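Local coordinates for protein pyruvate kinase 1 (Trypanosoma brucei brucei, PDB 4KCV) that probably catalyses the last step of glycolysis, transferring a phosphoryl group from phosphoenolpyruvate to ADP to give pyruvate and ATP, at residues 183-188 with 211-216; 236-241 with 254-259; 292-297 with 325-330. One frame throughout, in Å; residues are numbered along the deposited sequence.

Interaction 1: residues 183-188 with 211-216; sequences CEVDLP and ASFIRT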
loop_
_atom_site.group_PDB
_atom_site.type_symbol
_atom_site.label_atom_id
_atom_site.label_comp_id
_atom_site.label_asym_id
_atom_site.label_seq_id
_atom_site.Cartn_x
_atom_site.Cartn_y
_atom_site.Cartn_z
ATOM N N CYS A 183 32.470 10.616 -21.337
ATOM C CA CYS A 183 32.698 11.493 -22.481
ATOM C C CYS A 183 31.746 11.143 -23.617
ATOM O O CYS A 183 31.570 9.972 -23.959
ATOM C CB CYS A 183 34.156 11.394 -22.971
ATOM S SG CYS A 183 35.442 11.932 -21.808
ATOM N N GLU A 184 31.146 12.167 -24.216
ATOM C CA GLU A 184 30.388 11.989 -25.457
ATOM C C GLU A 184 31.306 11.451 -26.550
ATOM O O GLU A 184 32.436 11.906 -26.695
ATOM C CB GLU A 184 29.797 13.320 -25.904
ATOM C CG GLU A 184 28.326 13.251 -26.253
ATOM C CD GLU A 184 27.440 13.216 -25.021
ATOM O OE1 GLU A 184 27.872 12.666 -23.979
ATOM O OE2 GLU A 184 26.311 13.741 -25.090
ATOM N N VAL A 185 30.841 10.464 -27.296
ATOM C CA VAL A 185 31.674 9.845 -28.303
ATOM C C VAL A 185 30.900 9.743 -29.597
ATOM O O VAL A 185 29.794 9.234 -29.611
ATOM C CB VAL A 185 32.157 8.455 -27.857
ATOM C CG1 VAL A 185 32.585 7.624 -29.052
ATOM C CG2 VAL A 185 33.307 8.592 -26.868
ATOM N N ASP A 186 31.465 10.268 -30.677
ATOM C CA ASP A 186 30.720 10.413 -31.927
ATOM C C ASP A 186 31.205 9.470 -33.025
ATOM O O ASP A 186 31.671 9.906 -34.059
ATOM C CB ASP A 186 30.768 11.861 -32.414
ATOM C CG ASP A 186 29.416 12.353 -32.925
ATOM O OD1 ASP A 186 28.432 11.581 -32.876
ATOM O OD2 ASP A 186 29.337 13.516 -33.375
ATOM N N LEU A 187 31.101 8.174 -32.780
ATOM C CA LEU A 187 31.412 7.173 -33.777
ATOM C C LEU A 187 30.121 6.718 -34.448
ATOM O O LEU A 187 29.043 6.803 -33.856
ATOM C CB LEU A 187 32.102 5.961 -33.130
ATOM C CG LEU A 187 33.479 6.144 -32.483
ATOM C CD1 LEU A 187 33.847 4.904 -31.672
ATOM C CD2 LEU A 187 34.545 6.434 -33.538
ATOM N N PRO A 188 30.234 6.228 -35.695
ATOM C CA PRO A 188 29.087 5.700 -36.431
ATOM C C PRO A 188 28.519 4.476 -35.730
ATOM O O PRO A 188 29.214 3.837 -34.919
ATOM C CB PRO A 188 29.701 5.279 -37.763
ATOM C CG PRO A 188 31.097 4.901 -37.405
ATOM C CD PRO A 188 31.508 5.924 -36.372
ATOM N N ALA A 211 23.767 -5.581 -30.763
ATOM C CA ALA A 211 24.481 -4.473 -31.366
ATOM C C ALA A 211 25.370 -3.763 -30.356
ATOM O O ALA A 211 24.888 -3.156 -29.416
ATOM C CB ALA A 211 23.512 -3.492 -32.016
ATOM N N SER A 212 26.660 -3.728 -30.644
ATOM C CA SER A 212 27.649 -3.254 -29.687
ATOM C C SER A 212 27.667 -1.727 -29.558
ATOM O O SER A 212 27.349 -1.005 -30.519
ATOM C CB SER A 212 29.029 -3.787 -30.075
ATOM O OG SER A 212 29.139 -5.172 -29.739
ATOM N N PHE A 213 27.945 -1.243 -28.342
ATOM C CA PHE A 213 28.278 0.184 -28.109
ATOM C C PHE A 213 27.175 1.151 -28.589
ATOM O O PHE A 213 27.457 2.218 -29.186
ATOM C CB PHE A 213 29.638 0.520 -28.761
ATOM C CG PHE A 213 30.279 1.782 -28.239
ATOM C CD1 PHE A 213 30.588 1.925 -26.876
ATOM C CD2 PHE A 213 30.709 2.788 -29.134
ATOM C CE1 PHE A 213 31.219 3.079 -26.406
ATOM C CE2 PHE A 213 31.350 3.935 -28.665
ATOM C CZ PHE A 213 31.594 4.088 -27.300
ATOM N N ILE A 214 25.925 0.816 -28.296
ATOM C CA ILE A 214 24.803 1.692 -28.675
ATOM C C ILE A 214 24.681 2.877 -27.712
ATOM O O ILE A 214 24.453 2.696 -26.492
ATOM C CB ILE A 214 23.473 0.927 -28.707
ATOM C CG1 ILE A 214 23.478 -0.104 -29.856
ATOM C CG2 ILE A 214 22.316 1.905 -28.859
ATOM C CD1 ILE A 214 23.522 0.516 -31.243
ATOM N N ARG A 215 24.786 4.089 -28.259
ATOM C CA ARG A 215 24.824 5.310 -27.434
ATOM C C ARG A 215 23.576 6.165 -27.569
ATOM O O ARG A 215 23.308 7.012 -26.719
ATOM C CB ARG A 215 26.047 6.141 -27.785
ATOM C CG ARG A 215 27.340 5.508 -27.344
ATOM C CD ARG A 215 28.426 5.767 -28.361
ATOM N NE ARG A 215 28.231 4.974 -29.580
ATOM C CZ ARG A 215 28.540 5.387 -30.806
ATOM N NH1 ARG A 215 29.034 6.598 -30.984
ATOM N NH2 ARG A 215 28.322 4.594 -31.856
ATOM N N THR A 216 22.870 6.012 -28.690
ATOM C CA THR A 216 21.737 6.864 -29.019
ATOM C C THR A 216 20.708 6.033 -29.769
ATOM O O THR A 216 21.055 5.012 -30.406
ATOM C CB THR A 216 22.140 8.073 -29.940
ATOM O OG1 THR A 216 22.502 7.589 -31.232
ATOM C CG2 THR A 216 23.292 8.888 -29.353
#

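Interaction 2: residues 236-241 with 254-259; sequences IISKIE and EASNGI. With MG (magnesium ion), chain C; AKG (2-oxoglutaric acid), chain E.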
loop_
_atom_site.group_PDB
_atom_site.type_symbol
_atom_site.label_atom_id
_atom_site.label_comp_id
_atom_site.label_asym_id
_atom_site.label_seq_id
_atom_site.Cartn_x
_atom_site.Cartn_y
_atom_site.Cartn_z
ATOM N N ILE A 236 16.755 -6.325 -32.981
ATOM C CA ILE A 236 17.929 -5.598 -32.503
ATOM C C ILE A 236 17.948 -5.478 -30.978
ATOM O O ILE A 236 17.090 -4.818 -30.379
ATOM C CB ILE A 236 17.996 -4.195 -33.112
ATOM C CG1 ILE A 236 18.089 -4.296 -34.637
ATOM C CG2 ILE A 236 19.195 -3.430 -32.555
ATOM C CD1 ILE A 236 17.921 -2.964 -35.316
ATOM N N ILE A 237 18.934 -6.119 -30.363
ATOM C CA ILE A 237 19.135 -6.039 -28.934
ATOM C C ILE A 237 20.298 -5.103 -28.713
ATOM O O ILE A 237 21.419 -5.441 -29.065
ATOM C CB ILE A 237 19.498 -7.433 -28.349
ATOM C CG1 ILE A 237 18.473 -8.473 -28.784
ATOM C CG2 ILE A 237 19.549 -7.380 -26.827
ATOM C CD1 ILE A 237 17.077 -8.189 -28.286
ATOM N N SER A 238 20.033 -3.897 -28.207
ATOM C CA SER A 238 21.096 -2.909 -28.065
ATOM C C SER A 238 21.923 -3.191 -26.831
ATOM O O SER A 238 21.373 -3.421 -25.731
ATOM C CB SER A 238 20.528 -1.483 -27.996
ATOM O OG SER A 238 19.912 -1.110 -29.217
ATOM N N LYS A 239 23.249 -3.175 -27.004
ATOM C CA LYS A 239 24.168 -3.388 -25.891
ATOM C C LYS A 239 24.538 -2.055 -25.254
ATOM O O LYS A 239 25.027 -1.123 -25.935
ATOM C CB LYS A 239 25.424 -4.120 -26.366
ATOM C CG LYS A 239 25.112 -5.447 -27.070
ATOM C CD LYS A 239 26.352 -6.106 -27.674
ATOM C CE LYS A 239 27.510 -6.234 -26.681
ATOM N NZ LYS A 239 28.775 -6.615 -27.397
ATOM N N ILE A 240 24.180 -1.905 -23.986
ATOM C CA ILE A 240 24.459 -0.656 -23.271
ATOM C C ILE A 240 25.839 -0.748 -22.613
ATOM O O ILE A 240 26.083 -1.636 -21.776
ATOM C CB ILE A 240 23.367 -0.356 -22.211
ATOM C CG1 ILE A 240 21.996 -0.234 -22.881
ATOM C CG2 ILE A 240 23.692 0.911 -21.424
ATOM C CD1 ILE A 240 21.849 0.925 -23.861
ATOM N N GLU A 241 26.784 0.064 -23.102
ATOM C CA GLU A 241 28.200 -0.133 -22.747
ATOM C C GLU A 241 28.917 1.097 -22.212
ATOM O O GLU A 241 30.072 1.000 -21.852
ATOM C CB GLU A 241 29.003 -0.695 -23.922
ATOM C CG GLU A 241 28.299 -1.755 -24.728
ATOM C CD GLU A 241 29.277 -2.620 -25.499
ATOM O OE1 GLU A 241 30.197 -3.166 -24.860
ATOM O OE2 GLU A 241 29.083 -2.828 -26.711
ATOM N N GLU A 254 13.050 2.454 -26.641
ATOM C CA GLU A 254 11.956 2.674 -27.580
ATOM C C GLU A 254 12.322 2.208 -29.001
ATOM O O GLU A 254 11.510 1.617 -29.679
ATOM C CB GLU A 254 11.516 4.136 -27.581
ATOM C CG GLU A 254 10.094 4.342 -28.076
ATOM C CD GLU A 254 9.727 5.809 -28.222
ATOM O OE1 GLU A 254 10.644 6.647 -28.376
ATOM O OE2 GLU A 254 8.517 6.123 -28.208
ATOM N N ALA A 255 13.559 2.461 -29.420
ATOM C CA ALA A 255 13.992 2.129 -30.779
ATOM C C ALA A 255 14.353 0.660 -30.952
ATOM O O ALA A 255 14.460 0.176 -32.089
ATOM C CB ALA A 255 15.167 2.999 -31.185
ATOM N N SER A 256 14.642 -0.032 -29.843
ATOM C CA SER A 256 15.228 -1.387 -29.919
ATOM C C SER A 256 14.133 -2.449 -29.730
ATOM O O SER A 256 13.027 -2.133 -29.299
ATOM C CB SER A 256 16.318 -1.571 -28.834
ATOM O OG SER A 256 17.273 -0.529 -28.854
ATOM N N ASN A 257 14.463 -3.714 -29.987
ATOM C CA ASN A 257 13.580 -4.808 -29.614
ATOM C C ASN A 257 13.893 -5.333 -28.222
ATOM O O ASN A 257 13.109 -6.069 -27.654
ATOM C CB ASN A 257 13.663 -5.945 -30.636
ATOM C CG ASN A 257 13.355 -5.471 -32.056
ATOM O OD1 ASN A 257 14.248 -5.026 -32.785
ATOM N ND2 ASN A 257 12.077 -5.471 -32.411
ATOM N N GLY A 258 15.032 -4.930 -27.669
ATOM C CA GLY A 258 15.525 -5.504 -26.412
ATOM C C GLY A 258 16.843 -4.844 -26.036
ATOM O O GLY A 258 17.380 -4.033 -26.802
ATOM N N ILE A 259 17.354 -5.174 -24.851
ATOM C CA ILE A 259 18.555 -4.540 -24.322
ATOM C C ILE A 259 19.465 -5.614 -23.730
ATOM O O ILE A 259 18.980 -6.619 -23.170
ATOM C CB ILE A 259 18.197 -3.520 -23.212
ATOM C CG1 ILE A 259 17.425 -2.323 -23.799
ATOM C CG2 ILE A 259 19.457 -3.054 -22.471
ATOM C CD1 ILE A 259 18.212 -1.515 -24.840
HETATM MG MG MG C . 31.348 -5.178 -24.919
HETATM C C1 AKG E . 30.463 -6.593 -22.493
HETATM O O1 AKG E . 30.119 -7.048 -21.385
HETATM O O2 AKG E . 31.179 -5.565 -22.535
HETATM C C2 AKG E . 29.964 -7.253 -23.809
HETATM O O5 AKG E . 30.328 -6.852 -24.930
HETATM C C3 AKG E . 29.166 -8.555 -23.642
HETATM C C4 AKG E . 30.064 -9.739 -24.046
HETATM C C5 AKG E . 31.062 -10.047 -22.918
HETATM O O3 AKG E . 31.910 -9.172 -22.637
HETATM O O4 AKG E . 30.970 -11.162 -22.381
HETATM O O HOH W 1 31.252 -4.500 -27.216
#

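Interaction 3: residues 292-297 with 325-330; sequences PVICAT and ADCVML. With AKG (2-oxoglutaric acid), chain E.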
loop_
_atom_site.group_PDB
_atom_site.type_symbol
_atom_site.label_atom_id
_atom_site.label_comp_id
_atom_site.label_asym_id
_atom_site.label_seq_id
_atom_site.Cartn_x
_atom_site.Cartn_y
_atom_site.Cartn_z
ATOM N N PRO A 292 12.485 -7.597 -23.865
ATOM C CA PRO A 292 13.458 -8.537 -23.305
ATOM C C PRO A 292 14.774 -7.880 -22.913
ATOM O O PRO A 292 15.242 -6.936 -23.557
ATOM C CB PRO A 292 13.664 -9.576 -24.438
ATOM C CG PRO A 292 13.112 -8.913 -25.678
ATOM C CD PRO A 292 12.009 -8.011 -25.199
ATOM N N VAL A 293 15.283 -8.279 -21.764
ATOM C CA VAL A 293 16.534 -7.744 -21.303
ATOM C C VAL A 293 17.483 -8.849 -20.884
ATOM O O VAL A 293 17.057 -9.846 -20.286
ATOM C CB VAL A 293 16.339 -6.671 -20.202
ATOM C CG1 VAL A 293 15.663 -7.254 -18.969
ATOM C CG2 VAL A 293 17.683 -6.006 -19.844
ATOM N N ILE A 294 18.746 -8.729 -21.307
ATOM C CA ILE A 294 19.775 -9.737 -21.022
ATOM C C ILE A 294 20.813 -9.163 -20.079
ATOM O O ILE A 294 21.331 -8.056 -20.315
ATOM C CB ILE A 294 20.502 -10.170 -22.320
ATOM C CG1 ILE A 294 19.469 -10.630 -23.373
ATOM C CG2 ILE A 294 21.530 -11.263 -22.009
ATOM C CD1 ILE A 294 20.046 -10.921 -24.740
ATOM N N CYS A 295 21.096 -9.870 -18.991
ATOM C CA CYS A 295 22.236 -9.508 -18.156
ATOM C C CYS A 295 23.468 -10.353 -18.563
ATOM O O CYS A 295 23.352 -11.550 -18.777
ATOM C CB CYS A 295 21.905 -9.700 -16.661
ATOM S SG CYS A 295 23.271 -9.218 -15.529
ATOM N N ALA A 296 24.612 -9.701 -18.730
ATOM C CA ALA A 296 25.810 -10.336 -19.321
ATOM C C ALA A 296 27.079 -10.059 -18.492
ATOM O O ALA A 296 27.190 -9.020 -17.817
ATOM C CB ALA A 296 26.019 -9.845 -20.759
ATOM N N THR A 297 28.031 -10.980 -18.589
ATOM C CA THR A 297 29.461 -10.733 -18.347
ATOM C C THR A 297 29.933 -11.225 -16.978
ATOM O O THR A 297 29.555 -10.667 -15.951
ATOM C CB THR A 297 29.870 -9.268 -18.555
ATOM O OG1 THR A 297 29.511 -8.875 -19.882
ATOM C CG2 THR A 297 31.412 -9.112 -18.389
ATOM N N ALA A 325 15.497 -9.708 -14.986
ATOM C CA ALA A 325 16.069 -9.980 -16.308
ATOM C C ALA A 325 15.394 -11.200 -16.962
ATOM O O ALA A 325 15.173 -12.205 -16.297
ATOM C CB ALA A 325 17.572 -10.208 -16.187
ATOM N N ASP A 326 15.090 -11.126 -18.259
ATOM C CA ASP A 326 14.574 -12.308 -18.951
ATOM C C ASP A 326 15.669 -13.343 -19.058
ATOM O O ASP A 326 15.451 -14.533 -18.781
ATOM C CB ASP A 326 14.040 -11.966 -20.349
ATOM C CG ASP A 326 12.888 -10.967 -20.311
ATOM O OD1 ASP A 326 13.162 -9.768 -19.955
ATOM O OD2 ASP A 326 11.698 -11.392 -20.573
ATOM N N CYS A 327 16.846 -12.881 -19.456
ATOM C CA CYS A 327 17.935 -13.762 -19.783
ATOM C C CYS A 327 19.138 -13.454 -18.941
ATOM O O CYS A 327 19.417 -12.286 -18.634
ATOM C CB CYS A 327 18.334 -13.626 -21.255
ATOM S SG CYS A 327 16.997 -13.922 -22.427
ATOM N N VAL A 328 19.964 -14.483 -18.758
ATOM C CA VAL A 328 21.329 -14.299 -18.356
ATOM C C VAL A 328 22.261 -14.950 -19.367
ATOM O O VAL A 328 21.850 -15.811 -20.146
ATOM C CB VAL A 328 21.567 -14.905 -16.970
ATOM C CG1 VAL A 328 20.906 -14.020 -15.900
ATOM C CG2 VAL A 328 21.014 -16.327 -16.919
ATOM N N MET A 329 23.522 -14.540 -19.351
ATOM C CA MET A 329 24.397 -14.828 -20.460
ATOM C C MET A 329 25.722 -15.383 -19.965
ATOM O O MET A 329 26.209 -15.032 -18.870
ATOM C CB MET A 329 24.617 -13.584 -21.331
ATOM C CG MET A 329 25.418 -13.854 -22.608
ATOM S SD MET A 329 25.345 -12.489 -23.789
ATOM C CE MET A 329 27.012 -11.836 -23.579
ATOM N N LEU A 330 26.306 -16.238 -20.792
ATOM C CA LEU A 330 27.613 -16.768 -20.556
ATOM C C LEU A 330 28.485 -16.408 -21.768
ATOM O O LEU A 330 28.010 -16.431 -22.927
ATOM C CB LEU A 330 27.524 -18.284 -20.360
ATOM C CG LEU A 330 26.737 -18.697 -19.101
ATOM C CD1 LEU A 330 26.377 -20.176 -19.138
ATOM C CD2 LEU A 330 27.556 -18.362 -17.846
HETATM C C1 AKG E . 30.463 -6.593 -22.493
HETATM O O1 AKG E . 30.119 -7.048 -21.385
HETATM O O2 AKG E . 31.179 -5.565 -22.535
HETATM C C2 AKG E . 29.964 -7.253 -23.809
HETATM O O5 AKG E . 30.328 -6.852 -24.930
HETATM C C3 AKG E . 29.166 -8.555 -23.642
HETATM C C4 AKG E . 30.064 -9.739 -24.046
HETATM C C5 AKG E . 31.062 -10.047 -22.918
HETATM O O3 AKG E . 31.910 -9.172 -22.637
HETATM O O4 AKG E . 30.970 -11.162 -22.381
HETATM O O HOH W 2 28.273 -13.135 -20.361
#

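Interaction 1: residues 183-188 with 211-216
The loop that follows the fourth strand of the TIM barrel holds the returning linker of the small inserted domain through Arg215, whose guanidinium turns its edge to the carbonyls of Val185, Leu187 and Pro188. All three oxygens lie near its plane. NH1 of Arg215 gives bonds of 2.9 Å to Leu187 O and 3.1 Å to Val185 O; NH2 of Arg215 also reaches Leu187 O, at 3.1 Å, so this oxygen is gripped end-on by two nitrogens from one face of its carbonyl plane. A longer bond joins Arg215 NH2 to Pro188 O at 3.3 Å. Within its own loop, Arg215 NE donates to Phe213 O at 2.9 Å, nearly straight at 168°, which should fix the rotation of the flat group. Arginine suits the place because a single side chain serves four backbone carbonyls. In pyruvate kinases such a linker leads from the lid-like domain back into the barrel. The bend at chi2 (143°) lays Arg215 CD over one face of the Phe213 ring, offset toward the rim, and the bend at chi3 (-73°) turns the guanidinium to the carbonyls. Val185 CG1 comes to the edge of that ring, 3.9 Å from Phe213 CE2, while Leu187 CD1 approaches the same carbon obliquely.

Interaction 2: residues 236-241 with 254-259
The carboxamide of Asn257 receives the N-H of Ile236 from above its plane, 37° out of it, with Asn257 OD1 2.8 Å from Ile236 N and the bond almost straight at 173°. Asparagine suits this turn because its side chain serves the start of the neighbouring strand while its own backbone N donates to Ile236 O, in the carbonyl plane, at 2.9 Å. The other flat group, the carboxylate of Glu241, divides its oxygens: OE1 of Glu241 binds the magnesium ion at 2.3 Å, and OE2 accepts from a water that is also a ligand of the metal. Lys239 NZ, carried out by a bend at chi3 (51°), donates to O5 of 2-oxoglutarate at 2.9 Å, and this oxygen too binds the magnesium. Between these ends the chains pair in parallel, Ile237 with Gly258 and Ser238 with Ile259, and Ser238 N donates to Gly258 O at 3.0 Å. Gly258, having no side chain, lets Ile237 CD1 settle 3.6 Å from Gly258 CA. On the face of Ser238 and Ile259, Ser238 OG donates to Ser256 OG at 2.7 Å, and Ser256 OG in turn donates to the backbone Ile252 O, so both buried hydroxyls are used. Ile240 CG1 packs on Ile259 CG2. These are the fifth and sixth strands of the TIM barrel, connected through helices 243-247 and 249-255; strand 208-211 borders residues 236-241 on the other side, and helices 217-227 and 275-289 help cover the outer face.

Interaction 3: residues 292-297 with 325-330
Met329 reaches from its strand toward Ala296 and the bound ligand. Its CB sits 3.5 Å from Cys295 O and 3.9 Å from Ile294 CG2. With CG swung opposite the backbone N (chi1 -174°), the chain runs out nearly straight to SD, which lies 4.1 Å from Ala296 CB. A turn at chi3 (107°) then puts the methyl CE 3.6 Å from that same Ala296 CB and 3.7 Å from C4 of 2-oxoglutarate. A long, flexible thioether can pack along the neighbouring strand and still bring its methyl to the bound 2-oxoglutarate, and alanine leaves it room. The strands are the seventh and eighth of the TIM barrel, parallel and joined by helix 311-323 in a beta-alpha-beta crossover; Ile294, Cys327 and Met329 point inward, with Ile294 CG1 on Cys327 CB, whereas Cys295 and Val328 turn to the surrounding helices. Cys295 N donates to Cys327 O at 3.0 Å, and Cys327 N to Val293 O. At the start of the strands Asp326 OD1 takes the N-H of Val293 at 3.2 Å, met from above the carboxylate plane; the same carboxylate has Arg414 in a salt bridge and the backbone N of Arg436. At the far end Thr297 OG1 makes a very short hydrogen bond, of doubtful exact length, to O1 of 2-oxoglutarate, and a water accepts from Thr297 N and donates, weakly, to Met329 O.

Along the chain the three contacts come one after another, none nested in or crossing another. Interaction 1 closes a loop holding helix 192-203 and strand 208-211, and ties the return from the inserted domain to the barrel. Interaction 2 closes a shorter loop through helices 243-247 and 249-255; it touches the first where Ser212 and Phe213 N meet Lys239 and Glu241. Interaction 3 closes over helix 311-323. Interaction 2 pairs strands five and six of one closed barrel and interaction 3 strands seven and eight, with backbone bonds from Ile259 to Pro292 and Ile294 joining six to seven. Both reach 2-oxoglutarate, while interactions 1 and 3 do not touch.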